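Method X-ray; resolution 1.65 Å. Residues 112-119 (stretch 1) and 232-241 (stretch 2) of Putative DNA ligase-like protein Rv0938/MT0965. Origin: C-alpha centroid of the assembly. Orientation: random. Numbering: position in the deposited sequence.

Stretch 1 112-119: EVHVPQWR
Stretch 2 232-241: SQNSGSKTTI

Residues 112-119 and 232-241 of one chain pair as a short antiparallel sheet that frays into a loop contact, burying 528 Å² between them. Strand 112-115 is extended (phi/psi -108/133 at Glu112 to -137/153 at Val115); Pro116 (-84/-180) and Gln117 (-95/5) break it before extension resumes at Trp118 (-109/158). The partner begins as a 3-10 segment, 232-234 (Gln233 -72/-3), passes through a type I turn from Ser235 to Lys238 (Gly236 -61/-24, Ser237 -90/-2) closed by Lys238 N to Ser235 O at 3.0 Å, and straightens through Thr239 (-136/152) into strand 240-241 (Thr240 -134/136, Ile241 -42/129). His114 faces Ile241 as a non-hydrogen-bonded pair, CA to CA 4.1 Å; Val115 faces Thr240 as the hydrogen-bonded pair, CA to CA 5.3 Å, with Val115 N to Thr240 O at 2.8 Å and Thr240 N to Val115 O at 2.9 Å. His114 CA lies 3.4 Å from Thr240 O, a CA-H...O contact. Pro116 CA is 4.3 Å from Thr239 CA, but proline has no NH to extend the ladder.

His114 and Ile241 share one face of the sheet. The buried imidazole (chi1 m, chi2 -117°) is held by its NE2 donating to Glu112 OE1 at 2.8 Å (Glu112 m, t, chi3 -9°), and Ile241 (t, p) lays CD1 over the ring face, 4.0 Å from the His114 ring centroid. Ile241 CD1 also lies 3.8 Å from Glu112 CB and 3.6 Å from the O of buried Val113 (t). A water joins His114 ND1 and Thr239 O, 2.7 Å from each.

Buried Val115 (m) and Thr240 (m) occupy the other face, where Thr240 OG1 donates to Gln233 OE1 at 2.7 Å, tying strand to 3-10 segment. Thr239 OG1 (chi1 t) lies against the His114-Val115 peptide, 3.1 Å from His114 C and 3.0 Å from Val115 N, the latter too poorly angled for a hydrogen bond. Pro116 CB rests 3.4 Å from Lys238 O.

The CA-to-CB bond of Gln117 (m, m, chi3 -53°) points toward the partner. Its NE2 donates at 3.0 Å to each of two waters: one donates to Thr240 O (3.2 Å), the other to Gln233 O (2.7 Å) and Thr240 OG1 (2.9 Å). A third water accepts from Gln117 N and donates to Ser235 O, both at 3.0 Å. Trp118 (p, chi2 -96°) presents its ring edge to the turn, NE1 donating to Gly236 O at 2.9 Å and 167°; Gly236 places no side chain beside the indole. Lys238 (m, t, t, chi4 33°) leads its exposed amine away; Ser232, Ser237 and Arg119 make no contact with the other stretch.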

# COMPACT_ATOMS: atom_id res chain seq x y z
N GLU A 112 -4.30 3.18 8.70
CA GLU A 112 -3.93 2.45 7.47
C GLU A 112 -4.92 2.65 6.33
O GLU A 112 -6.15 2.56 6.53
CB GLU A 112 -3.78 0.97 7.75
CG GLU A 112 -2.61 0.71 8.71
CD GLU A 112 -2.23 -0.76 8.87
OE1 GLU A 112 -2.97 -1.63 8.37
OE2 GLU A 112 -1.22 -1.04 9.57
N VAL A 113 -4.35 2.94 5.16
CA VAL A 113 -5.12 2.92 3.89
C VAL A 113 -4.58 1.77 3.03
O VAL A 113 -3.37 1.69 2.82
CB VAL A 113 -4.97 4.26 3.14
CG1 VAL A 113 -5.72 4.27 1.79
CG2 VAL A 113 -5.44 5.39 4.06
N HIS A 114 -5.46 0.88 2.57
CA HIS A 114 -5.09 -0.26 1.73
C HIS A 114 -5.81 -0.13 0.40
O HIS A 114 -7.00 0.25 0.38
CB HIS A 114 -5.54 -1.56 2.40
CG HIS A 114 -4.88 -1.83 3.72
ND1 HIS A 114 -4.07 -2.93 3.93
CD2 HIS A 114 -4.94 -1.18 4.91
CE1 HIS A 114 -3.65 -2.92 5.19
NE2 HIS A 114 -4.19 -1.89 5.81
N VAL A 115 -5.11 -0.40 -0.70
CA VAL A 115 -5.74 -0.32 -2.04
C VAL A 115 -5.32 -1.53 -2.91
O VAL A 115 -4.22 -2.11 -2.72
CB VAL A 115 -5.38 1.01 -2.80
CG1 VAL A 115 -6.01 2.25 -2.10
CG2 VAL A 115 -3.83 1.16 -2.96
N PRO A 116 -6.18 -1.92 -3.87
CA PRO A 116 -5.76 -2.96 -4.83
C PRO A 116 -4.97 -2.35 -5.98
O PRO A 116 -4.75 -1.14 -6.00
CB PRO A 116 -7.11 -3.52 -5.31
CG PRO A 116 -8.03 -2.23 -5.36
CD PRO A 116 -7.57 -1.45 -4.09
N GLN A 117 -4.54 -3.20 -6.93
CA GLN A 117 -3.61 -2.79 -7.99
C GLN A 117 -4.35 -2.40 -9.28
O GLN A 117 -3.71 -2.12 -10.30
CB GLN A 117 -2.56 -3.91 -8.27
CG GLN A 117 -1.93 -4.44 -6.99
CD GLN A 117 -1.46 -3.30 -6.05
OE1 GLN A 117 -0.69 -2.41 -6.49
NE2 GLN A 117 -1.92 -3.31 -4.78
N TRP A 118 -5.67 -2.40 -9.19
CA TRP A 118 -6.54 -1.92 -10.27
C TRP A 118 -7.22 -0.60 -9.91
O TRP A 118 -7.34 -0.24 -8.73
CB TRP A 118 -7.57 -2.99 -10.66
CG TRP A 118 -8.44 -3.46 -9.52
CD1 TRP A 118 -8.23 -4.58 -8.74
CD2 TRP A 118 -9.66 -2.86 -9.04
NE1 TRP A 118 -9.24 -4.72 -7.82
CE2 TRP A 118 -10.14 -3.68 -7.99
CE3 TRP A 118 -10.42 -1.72 -9.41
CZ2 TRP A 118 -11.32 -3.40 -7.28
CZ3 TRP A 118 -11.59 -1.43 -8.69
CH2 TRP A 118 -12.01 -2.27 -7.63
N ARG A 119 -7.64 0.12 -10.94
CA ARG A 119 -8.48 1.33 -10.77
C ARG A 119 -9.87 1.17 -11.37
O ARG A 119 -10.07 0.44 -12.36
CB ARG A 119 -7.83 2.53 -11.43
CG ARG A 119 -6.53 2.96 -10.78
CD ARG A 119 -5.82 3.96 -11.66
NE ARG A 119 -6.49 5.24 -11.70
CZ ARG A 119 -5.86 6.39 -11.49
NH1 ARG A 119 -4.55 6.38 -11.25
NH2 ARG A 119 -6.53 7.54 -11.52
N SER A 232 0.33 -13.15 -4.69
CA SER A 232 -1.13 -13.35 -4.54
C SER A 232 -1.94 -12.05 -4.38
O SER A 232 -3.18 -12.03 -4.57
CB SER A 232 -1.45 -14.29 -3.36
OG SER A 232 -1.18 -13.66 -2.13
N GLN A 233 -1.25 -10.98 -3.98
CA GLN A 233 -1.93 -9.68 -3.80
C GLN A 233 -2.34 -8.96 -5.10
O GLN A 233 -3.00 -7.91 -5.09
CB GLN A 233 -1.14 -8.77 -2.85
CG GLN A 233 -1.04 -9.44 -1.50
CD GLN A 233 -0.10 -8.76 -0.58
OE1 GLN A 233 -0.13 -7.53 -0.43
NE2 GLN A 233 0.75 -9.55 0.07
N ASN A 234 -1.98 -9.56 -6.23
CA ASN A 234 -2.46 -9.08 -7.53
C ASN A 234 -3.89 -9.54 -7.81
O ASN A 234 -4.50 -9.07 -8.77
CB ASN A 234 -1.48 -9.48 -8.64
CG ASN A 234 -0.12 -8.80 -8.45
OD1 ASN A 234 0.01 -7.61 -8.64
ND2 ASN A 234 0.90 -9.58 -8.03
N SER A 235 -4.42 -10.45 -6.99
CA SER A 235 -5.84 -10.80 -7.14
C SER A 235 -6.72 -9.55 -6.97
O SER A 235 -6.48 -8.71 -6.09
CB SER A 235 -6.26 -11.88 -6.14
OG SER A 235 -5.69 -13.14 -6.51
N GLY A 236 -7.74 -9.44 -7.82
CA GLY A 236 -8.61 -8.27 -7.76
C GLY A 236 -9.34 -8.09 -6.44
O GLY A 236 -9.76 -6.96 -6.11
N SER A 237 -9.51 -9.19 -5.70
CA SER A 237 -10.22 -9.14 -4.42
C SER A 237 -9.29 -8.86 -3.24
O SER A 237 -9.76 -8.77 -2.11
CB SER A 237 -10.96 -10.43 -4.15
OG SER A 237 -10.03 -11.48 -4.01
N LYS A 238 -8.00 -8.75 -3.50
CA LYS A 238 -7.03 -8.44 -2.44
C LYS A 238 -6.59 -6.97 -2.43
O LYS A 238 -6.62 -6.30 -3.44
CB LYS A 238 -5.81 -9.32 -2.55
CG LYS A 238 -6.11 -10.75 -2.10
CD LYS A 238 -4.91 -11.62 -2.33
CE LYS A 238 -5.06 -13.01 -1.71
NZ LYS A 238 -6.47 -13.46 -1.73
N THR A 239 -6.14 -6.50 -1.28
CA THR A 239 -5.80 -5.09 -1.15
C THR A 239 -4.45 -5.06 -0.39
O THR A 239 -4.13 -6.00 0.34
CB THR A 239 -6.96 -4.35 -0.46
OG1 THR A 239 -6.72 -2.93 -0.46
CG2 THR A 239 -7.12 -4.86 0.99
N THR A 240 -3.65 -4.03 -0.64
CA THR A 240 -2.28 -3.93 -0.13
C THR A 240 -2.08 -2.52 0.44
O THR A 240 -2.58 -1.52 -0.15
CB THR A 240 -1.26 -4.20 -1.28
OG1 THR A 240 -1.45 -5.57 -1.74
CG2 THR A 240 0.15 -3.96 -0.85
N ILE A 241 -1.44 -2.46 1.60
CA ILE A 241 -1.10 -1.18 2.25
C ILE A 241 -0.59 -0.16 1.23
O ILE A 241 0.34 -0.46 0.42
CB ILE A 241 -0.07 -1.38 3.38
CG1 ILE A 241 0.08 -0.11 4.23
CG2 ILE A 241 1.33 -1.85 2.84
CD1 ILE A 241 -1.13 0.11 5.21
O HOH W 1 -3.86 -5.44 2.97
O HOH W 2 -1.14 -1.00 -3.00
O HOH W 3 -3.52 -5.58 -3.74
O HOH W 4 -5.34 -6.04 -6.94